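150aa long hypothetical histidine triad nucleotide-binding protein (Sulfolobus tokodaii, PDB 2EO4) is a zinc-binding member of the histidine triad family that probably acts on nucleotides and may cleave adenylyl sulfate. Local coordinates at residues Gly13-Val16 against Phe22-Ile25; Ala24-Tyr29 against Gly34-Ile39; Lys60-Val65 against Leu95-Ile100; Asp71-Asp76 against Glu126-Ile131. One frame throughout, in Å; residues are numbered along the deposited sequence.

How the contacts relate
Contacts 1 and 2 share Ala-24 and Ile-25, so strand 22-26 is bonded along both edges, and the centres of the two contacts lie about 7 Å apart. Contact 3 adds the next strand of the same antiparallel sheet, which bonds to strand 36-40 through Thr-36 O and Ile-99 N at 2.8 Å, and it packs helix 52-72 on the sheet. Contact 4 takes the end of that helix to helix 122-143, whose Gln-129 NE2 reaches back to Phe-15 O of contact 1 at 3.0 Å. The predicted active site lies beside contacts 2 and 3: His-35 NE2 bonds to His-98 ND1, and the phosphate sits on His-96 and His-98. Contact 4 is remote from it.

Contact 1 (Gly13-Val16 against Phe22-Ile25); sequences GYFV and FAAI
Phe-15 and Ile-25 form a non-hydrogen-bonded pair of the antiparallel hairpin made by strands 15-18 and 22-26, and their side chains run side by side on the same face of the sheet. Followed outward, Phe-15 begins with CB, which lies 4.1 Å from Ala-24 O. With CG anti to the carbonyl carbon (chi1 -70°), the ring rises beside the backbone N and stands next to the isoleucine. Over the centre of one ring face comes Ile-25 CG1, 4.2 Å from the centroid and only 10° off the normal, a CH-pi contact. Farther out, CD2 and CE2 meet the methyl of Ala-23, with CE2 to Ala-23 CB the nearer approach at 3.8 Å. At the base of the side chain the backbones are joined by a nearly straight hydrogen bond from Val-16 N to Ala-24 O (2.9 Å, 172°). The same oxygen is approached by Phe-15 CA in a CA-H...O contact, and Ile-25 CA meets Tyr-14 O likewise at 3.4 Å. On the other face of the sheet Val-16 CG2 touches Ala-24 CB at 3.6 Å. Phe-15, Ala-23 and Ile-25 lie against helix 2-7, where Ile-6 and Ile-7 pack on them, and Arg-9 makes a cation-pi contact with the Phe-15 ring. Val-16 meets Ile-132 of helix 122-143, while Ala-24 faces Val-65 of helix 52-72.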
loop_
_atom_site.group_PDB
_atom_site.type_symbol
_atom_site.label_atom_id
_atom_site.label_comp_id
_atom_site.label_asym_id
_atom_site.label_seq_id
_atom_site.Cartn_x
_atom_site.Cartn_y
_atom_site.Cartn_z
ATOM N N GLY A 13 1.651 15.557 -17.473
ATOM C CA GLY A 13 1.688 15.067 -16.108
ATOM C C GLY A 13 2.702 15.893 -15.337
ATOM O O GLY A 13 3.731 16.278 -15.891
ATOM N N TYR A 14 2.414 16.185 -14.072
ATOM C CA TYR A 14 3.333 16.966 -13.248
ATOM C C TYR A 14 4.174 16.082 -12.331
ATOM O O TYR A 14 3.676 15.552 -11.340
ATOM C CB TYR A 14 2.564 17.988 -12.401
ATOM C CG TYR A 14 2.012 19.146 -13.201
ATOM C CD1 TYR A 14 0.909 18.981 -14.039
ATOM C CD2 TYR A 14 2.611 20.404 -13.140
ATOM C CE1 TYR A 14 0.416 20.042 -14.800
ATOM C CE2 TYR A 14 2.129 21.471 -13.894
ATOM C CZ TYR A 14 1.033 21.283 -14.722
ATOM O OH TYR A 14 0.555 22.333 -15.475
ATOM N N PHE A 15 5.453 15.936 -12.665
ATOM C CA PHE A 15 6.368 15.121 -11.866
ATOM C C PHE A 15 6.813 15.828 -10.592
ATOM O O PHE A 15 7.139 17.015 -10.618
ATOM C CB PHE A 15 7.636 14.780 -12.664
ATOM C CG PHE A 15 7.418 13.823 -13.794
ATOM C CD1 PHE A 15 6.717 14.210 -14.931
ATOM C CD2 PHE A 15 7.932 12.530 -13.730
ATOM C CE1 PHE A 15 6.534 13.327 -15.989
ATOM C CE2 PHE A 15 7.754 11.637 -14.782
ATOM C CZ PHE A 15 7.054 12.036 -15.915
ATOM N N VAL A 16 6.833 15.098 -9.479
ATOM C CA VAL A 16 7.308 15.657 -8.219
ATOM C C VAL A 16 8.542 14.864 -7.793
ATOM O O VAL A 16 9.263 15.254 -6.872
ATOM C CB VAL A 16 6.236 15.614 -7.094
ATOM C CG1 VAL A 16 5.047 16.492 -7.481
ATOM C CG2 VAL A 16 5.796 14.183 -6.826
ATOM N N PHE A 22 11.951 5.060 -11.479
ATOM C CA PHE A 22 10.685 5.411 -10.840
ATOM C C PHE A 22 10.319 6.874 -11.004
ATOM O O PHE A 22 11.145 7.698 -11.394
ATOM C CB PHE A 22 10.735 5.079 -9.346
ATOM C CG PHE A 22 10.925 3.621 -9.059
ATOM C CD1 PHE A 22 12.188 3.040 -9.143
ATOM C CD2 PHE A 22 9.834 2.817 -8.747
ATOM C CE1 PHE A 22 12.358 1.675 -8.921
ATOM C CE2 PHE A 22 9.992 1.449 -8.523
ATOM C CZ PHE A 22 11.257 0.877 -8.612
ATOM N N ALA A 23 9.063 7.186 -10.703
ATOM C CA ALA A 23 8.573 8.551 -10.784
ATOM C C ALA A 23 7.340 8.699 -9.903
ATOM O O ALA A 23 6.682 7.717 -9.560
ATOM C CB ALA A 23 8.223 8.903 -12.227
ATOM N N ALA A 24 7.055 9.935 -9.523
ATOM C CA ALA A 24 5.885 10.252 -8.717
ATOM C C ALA A 24 5.246 11.407 -9.474
ATOM O O ALA A 24 5.920 12.380 -9.815
ATOM C CB ALA A 24 6.297 10.686 -7.316
ATOM N N ILE A 25 3.952 11.288 -9.745
ATOM C CA ILE A 25 3.231 12.298 -10.509
ATOM C C ILE A 25 1.964 12.728 -9.785
ATOM O O ILE A 25 1.296 11.905 -9.167
ATOM C CB ILE A 25 2.847 11.716 -11.884
ATOM C CG1 ILE A 25 4.119 11.287 -12.626
ATOM C CG2 ILE A 25 2.050 12.732 -12.693
ATOM C CD1 ILE A 25 3.891 10.184 -13.638
#

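Contact 2 (Ala24-Tyr29 against Gly34-Ile39); sequences AILDKY and GHTLVI
Ala-24 and Val-38 are paired in the antiparallel beta hairpin of strands 22-26 and 36-40, part of the central sheet of the HIT fold. Ala-24 CA lies 3.1 Å from Leu-37 O in a CA-H...O contact, and its methyl meets Thr-36 CG2 on the face turned to helix 52-72. Ile-25 is bonded both ways to Leu-37: its N donates to Leu-37 O, and its O accepts from Leu-37 N at 2.8 Å. On the opposite face, towards helix 2-7, Ile-25 CD1 meets Ile-39 CD1 at 4.0 Å. Leu-26 lays CD2 against Thr-36 OG1, a hydroxyl that donates to Gly-34 O. Asp-27 N bonds to His-35 O (2.9 Å, 174°), and a water bridges that oxygen to Asp-27 O. His-35 CG lies opposite its backbone N (chi1 -176°), carrying the ring under Asp-27, whose CB makes a CH-pi contact over it while OD2 lies 3.2 Å above its plane near the rim, the planes 35° apart. His-35 ND1 accepts from Val-31 N, and NE2 bonds to His-98 ND1. With an alanine here, those partners would probably go unmatched and Asp-27 lose the ring beneath it. Asp-27 closes an Asx turn, its OD1 accepting from Tyr-29 N at 2.7 Å.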
loop_
_atom_site.group_PDB
_atom_site.type_symbol
_atom_site.label_atom_id
_atom_site.label_comp_id
_atom_site.label_asym_id
_atom_site.label_seq_id
_atom_site.Cartn_x
_atom_site.Cartn_y
_atom_site.Cartn_z
ATOM N N ALA A 24 7.055 9.935 -9.523
ATOM C CA ALA A 24 5.885 10.252 -8.717
ATOM C C ALA A 24 5.246 11.407 -9.474
ATOM O O ALA A 24 5.920 12.380 -9.815
ATOM C CB ALA A 24 6.297 10.686 -7.316
ATOM N N ILE A 25 3.952 11.288 -9.745
ATOM C CA ILE A 25 3.231 12.298 -10.509
ATOM C C ILE A 25 1.964 12.728 -9.785
ATOM O O ILE A 25 1.296 11.905 -9.167
ATOM C CB ILE A 25 2.847 11.716 -11.884
ATOM C CG1 ILE A 25 4.119 11.287 -12.626
ATOM C CG2 ILE A 25 2.050 12.732 -12.693
ATOM C CD1 ILE A 25 3.891 10.184 -13.638
ATOM N N LEU A 26 1.632 14.013 -9.855
ATOM C CA LEU A 26 0.412 14.486 -9.209
ATOM C C LEU A 26 -0.784 13.857 -9.908
ATOM O O LEU A 26 -0.803 13.737 -11.137
ATOM C CB LEU A 26 0.297 16.015 -9.298
ATOM C CG LEU A 26 1.263 16.850 -8.457
ATOM C CD1 LEU A 26 1.033 18.332 -8.731
ATOM C CD2 LEU A 26 1.051 16.547 -6.986
ATOM N N ASP A 27 -1.774 13.438 -9.125
ATOM C CA ASP A 27 -2.983 12.842 -9.687
ATOM C C ASP A 27 -3.737 13.967 -10.390
ATOM O O ASP A 27 -3.884 15.059 -9.833
ATOM C CB ASP A 27 -3.847 12.248 -8.568
ATOM C CG ASP A 27 -4.993 11.396 -9.100
ATOM O OD1 ASP A 27 -5.824 11.917 -9.871
ATOM O OD2 ASP A 27 -5.060 10.203 -8.743
ATOM N N LYS A 28 -4.203 13.716 -11.609
ATOM C CA LYS A 28 -4.930 14.741 -12.357
ATOM C C LYS A 28 -6.302 15.063 -11.757
ATOM O O LYS A 28 -6.777 16.191 -11.868
ATOM C CB LYS A 28 -5.094 14.320 -13.822
ATOM C CG LYS A 28 -5.833 15.349 -14.681
ATOM C CD LYS A 28 -5.893 14.927 -16.148
ATOM C CE LYS A 28 -6.680 15.938 -16.973
ATOM N NZ LYS A 28 -6.720 15.595 -18.424
ATOM N N TYR A 29 -6.936 14.077 -11.129
ATOM C CA TYR A 29 -8.251 14.268 -10.511
ATOM C C TYR A 29 -8.100 13.869 -9.040
ATOM O O TYR A 29 -8.708 12.901 -8.579
ATOM C CB TYR A 29 -9.280 13.360 -11.194
ATOM C CG TYR A 29 -9.335 13.506 -12.705
ATOM C CD1 TYR A 29 -10.111 14.493 -13.306
ATOM C CD2 TYR A 29 -8.611 12.645 -13.530
ATOM C CE1 TYR A 29 -10.169 14.619 -14.695
ATOM C CE2 TYR A 29 -8.661 12.760 -14.917
ATOM C CZ TYR A 29 -9.443 13.747 -15.492
ATOM O OH TYR A 29 -9.509 13.845 -16.866
ATOM N N GLY A 34 -2.703 17.432 -2.966
ATOM C CA GLY A 34 -1.402 16.785 -2.939
ATOM C C GLY A 34 -1.417 15.311 -3.321
ATOM O O GLY A 34 -0.372 14.662 -3.307
ATOM N N HIS A 35 -2.596 14.788 -3.655
ATOM C CA HIS A 35 -2.751 13.387 -4.055
ATOM C C HIS A 35 -1.728 13.097 -5.154
ATOM O O HIS A 35 -1.713 13.755 -6.196
ATOM C CB HIS A 35 -4.184 13.166 -4.563
ATOM C CG HIS A 35 -4.507 11.745 -4.919
ATOM N ND1 HIS A 35 -5.769 11.353 -5.310
ATOM C CD2 HIS A 35 -3.735 10.633 -4.972
ATOM C CE1 HIS A 35 -5.762 10.063 -5.591
ATOM N NE2 HIS A 35 -4.540 9.601 -5.395
ATOM N N THR A 36 -0.875 12.106 -4.910
ATOM C CA THR A 36 0.186 11.744 -5.842
ATOM C C THR A 36 0.239 10.247 -6.110
ATOM O O THR A 36 -0.182 9.441 -5.280
ATOM C CB THR A 36 1.549 12.205 -5.277
ATOM O OG1 THR A 36 1.560 13.633 -5.206
ATOM C CG2 THR A 36 2.711 11.726 -6.151
ATOM N N LEU A 37 0.753 9.885 -7.282
ATOM C CA LEU A 37 0.881 8.489 -7.669
ATOM C C LEU A 37 2.362 8.170 -7.853
ATOM O O LEU A 37 3.074 8.897 -8.539
ATOM C CB LEU A 37 0.131 8.246 -8.978
ATOM C CG LEU A 37 -1.273 8.855 -8.932
ATOM C CD1 LEU A 37 -1.862 8.954 -10.315
ATOM C CD2 LEU A 37 -2.144 8.018 -8.005
ATOM N N VAL A 38 2.822 7.095 -7.221
ATOM C CA VAL A 38 4.217 6.689 -7.340
ATOM C C VAL A 38 4.215 5.477 -8.250
ATOM O O VAL A 38 3.475 4.518 -8.020
ATOM C CB VAL A 38 4.822 6.306 -5.978
ATOM C CG1 VAL A 38 6.290 5.927 -6.155
ATOM C CG2 VAL A 38 4.690 7.471 -5.007
ATOM N N ILE A 39 5.040 5.515 -9.286
ATOM C CA ILE A 39 5.059 4.417 -10.233
ATOM C C ILE A 39 6.429 3.962 -10.703
ATOM O O ILE A 39 7.386 4.742 -10.729
ATOM C CB ILE A 39 4.302 4.794 -11.527
ATOM C CG1 ILE A 39 5.062 5.911 -12.253
ATOM C CG2 ILE A 39 2.896 5.274 -11.205
ATOM C CD1 ILE A 39 4.536 6.235 -13.636
HETATM O O HOH W 1 -2.856 16.079 -7.277
#

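Contact 3 (Lys60-Val65 against Leu95-Ile100); sequences KVVKLV and LHVHII. With PO4 (phosphate ion), chain C.
Val-62 on helix 52-72 meets Val-97 of the histidine triad motif, packing the helix on the HIT-domain strand that carries His-98 and follows His-96, the predicted active-site residue. The apolar part is small: Val-62 CG2 touches Val-97 CB at 4.1 Å, the side chains crossing at about a right angle, and Val-65 CG1 meets Ile-99 CD1 at 3.7 Å. The short helix and strand axes run 17° apart, separated by 10.1 Å. Val-62 also packs on Tyr-47 of the second subunit, which places this helix at the dimer interface. On the side away from the helix, His-96, just ahead of the strand, and His-98 hold a phosphate, probably from the crystallisation liquor. This is consistent with a phosphate pocket around the predicted nucleophile. The His-96 ring stands between backbone N and carbonyl carbon (chi1 58°), its turn fixed by ND1 bonded to His-94 O. Its NE2 meets phosphate O1 at the ring edge, in plane, in a nearly straight bond (2.6 Å, 167°). A phenylalanine at His-96 lacks both nitrogens, and phosphate O1 would probably lose this short donor and His-94 O its partner. Val-91 N, Ile-92 N and Asn-83 ND2 also donate to the phosphate, and His-98 NE2 to phosphate O2 at 3.0 Å.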
loop_
_atom_site.group_PDB
_atom_site.type_symbol
_atom_site.label_atom_id
_atom_site.label_comp_id
_atom_site.label_asym_id
_atom_site.label_seq_id
_atom_site.Cartn_x
_atom_site.Cartn_y
_atom_site.Cartn_z
ATOM N N LYS A 60 10.663 2.021 -1.115
ATOM C CA LYS A 60 11.582 3.054 -0.650
ATOM C C LYS A 60 11.242 4.414 -1.248
ATOM O O LYS A 60 11.336 5.443 -0.573
ATOM C CB LYS A 60 13.023 2.662 -0.999
ATOM C CG LYS A 60 13.458 1.362 -0.347
ATOM C CD LYS A 60 14.864 0.959 -0.764
ATOM C CE LYS A 60 15.209 -0.421 -0.221
ATOM N NZ LYS A 60 16.588 -0.844 -0.594
ATOM N N VAL A 61 10.850 4.425 -2.518
ATOM C CA VAL A 61 10.479 5.670 -3.176
ATOM C C VAL A 61 9.189 6.193 -2.542
ATOM O O VAL A 61 9.045 7.388 -2.297
ATOM C CB VAL A 61 10.266 5.463 -4.697
ATOM C CG1 VAL A 61 9.692 6.724 -5.322
ATOM C CG2 VAL A 61 11.596 5.111 -5.363
ATOM N N VAL A 62 8.252 5.290 -2.273
ATOM C CA VAL A 62 6.993 5.678 -1.648
ATOM C C VAL A 62 7.264 6.356 -0.299
ATOM O O VAL A 62 6.642 7.365 0.033
ATOM C CB VAL A 62 6.073 4.448 -1.454
ATOM C CG1 VAL A 62 4.885 4.800 -0.558
ATOM C CG2 VAL A 62 5.562 3.986 -2.809
ATOM N N LYS A 63 8.205 5.823 0.473
ATOM C CA LYS A 63 8.514 6.449 1.763
ATOM C C LYS A 63 9.024 7.880 1.569
ATOM O O LYS A 63 8.532 8.816 2.199
ATOM C CB LYS A 63 9.572 5.654 2.536
ATOM C CG LYS A 63 9.948 6.319 3.869
ATOM C CD LYS A 63 11.025 5.559 4.642
ATOM C CE LYS A 63 11.423 6.331 5.899
ATOM N NZ LYS A 63 12.415 5.604 6.752
ATOM N N LEU A 64 10.022 8.043 0.706
ATOM C CA LEU A 64 10.595 9.362 0.451
ATOM C C LEU A 64 9.554 10.372 -0.020
ATOM O O LEU A 64 9.439 11.472 0.532
ATOM C CB LEU A 64 11.709 9.267 -0.597
ATOM C CG LEU A 64 12.267 10.607 -1.095
ATOM C CD1 LEU A 64 12.847 11.386 0.075
ATOM C CD2 LEU A 64 13.332 10.361 -2.157
ATOM N N VAL A 65 8.798 10.002 -1.048
ATOM C CA VAL A 65 7.786 10.894 -1.587
ATOM C C VAL A 65 6.707 11.205 -0.554
ATOM O O VAL A 65 6.243 12.340 -0.469
ATOM C CB VAL A 65 7.155 10.302 -2.863
ATOM C CG1 VAL A 65 6.043 11.214 -3.379
ATOM C CG2 VAL A 65 8.236 10.136 -3.930
ATOM N N LEU A 95 1.019 -0.478 -12.595
ATOM C CA LEU A 95 1.236 -0.422 -11.153
ATOM C C LEU A 95 1.541 0.968 -10.617
ATOM O O LEU A 95 2.500 1.612 -11.035
ATOM C CB LEU A 95 2.375 -1.376 -10.765
ATOM C CG LEU A 95 2.926 -1.331 -9.332
ATOM C CD1 LEU A 95 1.817 -1.499 -8.306
ATOM C CD2 LEU A 95 3.965 -2.434 -9.183
ATOM N N HIS A 96 0.710 1.426 -9.687
ATOM C CA HIS A 96 0.922 2.719 -9.067
ATOM C C HIS A 96 0.392 2.705 -7.652
ATOM O O HIS A 96 -0.601 2.036 -7.352
ATOM C CB HIS A 96 0.257 3.849 -9.858
ATOM C CG HIS A 96 -1.221 3.689 -10.041
ATOM N ND1 HIS A 96 -1.772 2.707 -10.834
ATOM C CD2 HIS A 96 -2.257 4.435 -9.589
ATOM C CE1 HIS A 96 -3.085 2.857 -10.867
ATOM N NE2 HIS A 96 -3.404 3.898 -10.121
ATOM N N VAL A 97 1.080 3.438 -6.787
ATOM C CA VAL A 97 0.697 3.547 -5.387
ATOM C C VAL A 97 0.159 4.946 -5.154
ATOM O O VAL A 97 0.799 5.931 -5.519
ATOM C CB VAL A 97 1.914 3.327 -4.459
ATOM C CG1 VAL A 97 1.520 3.582 -3.007
ATOM C CG2 VAL A 97 2.432 1.903 -4.621
ATOM N N HIS A 98 -1.026 5.026 -4.559
ATOM C CA HIS A 98 -1.643 6.311 -4.256
ATOM C C HIS A 98 -1.138 6.823 -2.912
ATOM O O HIS A 98 -1.018 6.055 -1.965
ATOM C CB HIS A 98 -3.165 6.164 -4.120
ATOM C CG HIS A 98 -3.865 5.770 -5.381
ATOM N ND1 HIS A 98 -4.451 6.691 -6.222
ATOM C CD2 HIS A 98 -4.120 4.553 -5.918
ATOM C CE1 HIS A 98 -5.038 6.058 -7.224
ATOM N NE2 HIS A 98 -4.853 4.760 -7.062
ATOM N N ILE A 99 -0.844 8.121 -2.845
ATOM C CA ILE A 99 -0.458 8.762 -1.594
ATOM C C ILE A 99 -1.508 9.863 -1.493
ATOM O O ILE A 99 -1.472 10.841 -2.245
ATOM C CB ILE A 99 0.943 9.411 -1.636
ATOM C CG1 ILE A 99 2.012 8.349 -1.895
ATOM C CG2 ILE A 99 1.238 10.079 -0.280
ATOM C CD1 ILE A 99 3.430 8.932 -2.048
ATOM N N ILE A 100 -2.451 9.683 -0.574
ATOM C CA ILE A 100 -3.552 10.621 -0.384
ATOM C C ILE A 100 -3.456 11.294 0.986
ATOM O O ILE A 100 -3.690 10.665 2.017
ATOM C CB ILE A 100 -4.903 9.875 -0.498
ATOM C CG1 ILE A 100 -4.986 9.178 -1.860
ATOM C CG2 ILE A 100 -6.066 10.853 -0.325
ATOM C CD1 ILE A 100 -6.209 8.278 -2.028
HETATM P P PO4 C . -6.529 3.122 -9.678
HETATM O O1 PO4 C . -5.878 4.446 -9.812
HETATM O O2 PO4 C . -6.004 2.421 -8.479
HETATM O O3 PO4 C . -8.003 3.315 -9.535
HETATM O O4 PO4 C . -6.250 2.304 -10.890
#

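Contact 4 (Asp71-Asp76 against Glu126-Ile131); sequences DAVKAD and ELLQKI
The nearest atom of the other segment to the methyl of Ala-72 is a backbone oxygen: CB meets Ile-131 O at 3.7 Å, ahead of Ile-131 CG1. With only a methyl on Ala-72, its CA comes within 5.7 Å of Ile-131 CA. Here the C-terminal end of helix 52-72, closed by a Schellman motif in which Ala-75 N bonds back to the carbonyl oxygen five residues earlier, abuts the flank of helix 122-143. No hydrogen bond joins the two segments, and the interface is modest and apolar. Ile-131 sends CG1 between its backbone N and carbonyl carbon (chi1 60°), which swings the chain over Ala-72, where CD1 lies 3.9 Å from Ala-72 O. One turn earlier, Leu-128 meets Val-73, the first residue to leave the helical path; the side chains cross at about a right angle, Leu-128 CD1 on Val-73 CG1 at 3.7 Å. Val-73 CG1 is also near Ile-131 CD1, and Leu-33 and Pro-101 also touch Val-73. Around this apolar patch, Asp-71 OD2 bonds to Ser-135 OG of helix 122-143, a polar tie between the same helices. Val-73 O, just beyond the helix, accepts from Trp-103 NE1. Lys-74, with positive phi, turns the chain away as the C-prime residue. Its side chain folds back over the helix end, and NZ bonds to Asp-71 O at 2.6 Å, while Lys-74 N makes only a weak bond to that same oxygen.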
loop_
_atom_site.group_PDB
_atom_site.type_symbol
_atom_site.label_atom_id
_atom_site.label_comp_id
_atom_site.label_asym_id
_atom_site.label_seq_id
_atom_site.Cartn_x
_atom_site.Cartn_y
_atom_site.Cartn_z
ATOM N N ASP A 71 5.258 16.859 4.489
ATOM C CA ASP A 71 5.913 18.098 4.888
ATOM C C ASP A 71 5.391 19.282 4.078
ATOM O O ASP A 71 5.036 20.322 4.639
ATOM C CB ASP A 71 7.426 17.966 4.697
ATOM C CG ASP A 71 8.176 19.226 5.089
ATOM O OD1 ASP A 71 8.135 19.596 6.281
ATOM O OD2 ASP A 71 8.802 19.840 4.202
ATOM N N ALA A 72 5.332 19.113 2.761
ATOM C CA ALA A 72 4.885 20.167 1.852
ATOM C C ALA A 72 3.470 20.690 2.088
ATOM O O ALA A 72 3.250 21.899 2.086
ATOM C CB ALA A 72 5.025 19.696 0.406
ATOM N N VAL A 73 2.507 19.793 2.284
ATOM C CA VAL A 73 1.132 20.228 2.503
ATOM C C VAL A 73 0.751 20.191 3.977
ATOM O O VAL A 73 -0.413 20.372 4.325
ATOM C CB VAL A 73 0.129 19.357 1.704
ATOM C CG1 VAL A 73 0.476 19.395 0.225
ATOM C CG2 VAL A 73 0.140 17.931 2.224
ATOM N N LYS A 74 1.740 19.966 4.837
ATOM C CA LYS A 74 1.520 19.903 6.281
ATOM C C LYS A 74 0.364 18.978 6.641
ATOM O O LYS A 74 -0.554 19.351 7.373
ATOM C CB LYS A 74 1.260 21.308 6.838
ATOM C CG LYS A 74 2.468 22.231 6.754
ATOM C CD LYS A 74 3.629 21.682 7.575
ATOM C CE LYS A 74 4.879 22.545 7.431
ATOM N NZ LYS A 74 5.396 22.542 6.034
ATOM N N ALA A 75 0.418 17.758 6.123
ATOM C CA ALA A 75 -0.625 16.779 6.389
ATOM C C ALA A 75 -0.449 16.144 7.760
ATOM O O ALA A 75 0.668 16.020 8.260
ATOM C CB ALA A 75 -0.604 15.695 5.308
ATOM N N ASP A 76 -1.561 15.748 8.368
ATOM C CA ASP A 76 -1.525 15.092 9.666
ATOM C C ASP A 76 -1.444 13.590 9.445
ATOM O O ASP A 76 -1.025 12.838 10.325
ATOM C CB ASP A 76 -2.776 15.431 10.469
ATOM C CG ASP A 76 -2.831 16.893 10.847
ATOM O OD1 ASP A 76 -1.833 17.377 11.419
ATOM O OD2 ASP A 76 -3.855 17.548 10.569
ATOM N N GLU A 126 0.938 23.507 -10.635
ATOM C CA GLU A 126 2.216 24.202 -10.625
ATOM C C GLU A 126 2.715 24.433 -9.200
ATOM O O GLU A 126 3.879 24.179 -8.897
ATOM C CB GLU A 126 2.091 25.530 -11.378
ATOM C CG GLU A 126 1.584 25.358 -12.801
ATOM C CD GLU A 126 1.502 26.666 -13.560
ATOM O OE1 GLU A 126 0.969 27.646 -12.996
ATOM O OE2 GLU A 126 1.959 26.709 -14.723
ATOM N N LEU A 127 1.831 24.897 -8.324
ATOM C CA LEU A 127 2.209 25.155 -6.941
ATOM C C LEU A 127 2.543 23.881 -6.169
ATOM O O LEU A 127 3.575 23.803 -5.501
ATOM C CB LEU A 127 1.094 25.905 -6.214
ATOM C CG LEU A 127 1.372 26.207 -4.739
ATOM C CD1 LEU A 127 2.646 27.032 -4.612
ATOM C CD2 LEU A 127 0.191 26.945 -4.135
ATOM N N LEU A 128 1.667 22.885 -6.250
ATOM C CA LEU A 128 1.901 21.633 -5.539
ATOM C C LEU A 128 3.198 20.970 -5.972
ATOM O O LEU A 128 3.946 20.460 -5.141
ATOM C CB LEU A 128 0.728 20.669 -5.752
ATOM C CG LEU A 128 -0.381 20.732 -4.699
ATOM C CD1 LEU A 128 0.186 20.305 -3.349
ATOM C CD2 LEU A 128 -0.951 22.140 -4.622
ATOM N N GLN A 129 3.461 20.978 -7.273
ATOM C CA GLN A 129 4.680 20.380 -7.800
ATOM C C GLN A 129 5.905 21.068 -7.203
ATOM O O GLN A 129 6.829 20.417 -6.722
ATOM C CB GLN A 129 4.720 20.518 -9.321
ATOM C CG GLN A 129 6.022 20.049 -9.951
ATOM C CD GLN A 129 6.103 20.369 -11.428
ATOM O OE1 GLN A 129 5.980 21.527 -11.830
ATOM N NE2 GLN A 129 6.316 19.347 -12.246
ATOM N N LYS A 130 5.899 22.395 -7.236
ATOM C CA LYS A 130 7.019 23.172 -6.718
ATOM C C LYS A 130 7.267 22.992 -5.217
ATOM O O LYS A 130 8.409 22.801 -4.798
ATOM C CB LYS A 130 6.813 24.652 -7.070
ATOM C CG LYS A 130 6.795 24.908 -8.579
ATOM C CD LYS A 130 6.344 26.327 -8.925
ATOM C CE LYS A 130 6.161 26.503 -10.430
ATOM N NZ LYS A 130 7.421 26.298 -11.199
ATOM N N ILE A 131 6.217 23.036 -4.402
ATOM C CA ILE A 131 6.409 22.875 -2.965
ATOM C C ILE A 131 6.804 21.447 -2.588
ATOM O O ILE A 131 7.616 21.244 -1.687
ATOM C CB ILE A 131 5.151 23.270 -2.164
ATOM C CG1 ILE A 131 3.966 22.405 -2.586
ATOM C CG2 ILE A 131 4.844 24.744 -2.375
ATOM C CD1 ILE A 131 2.745 22.621 -1.734
#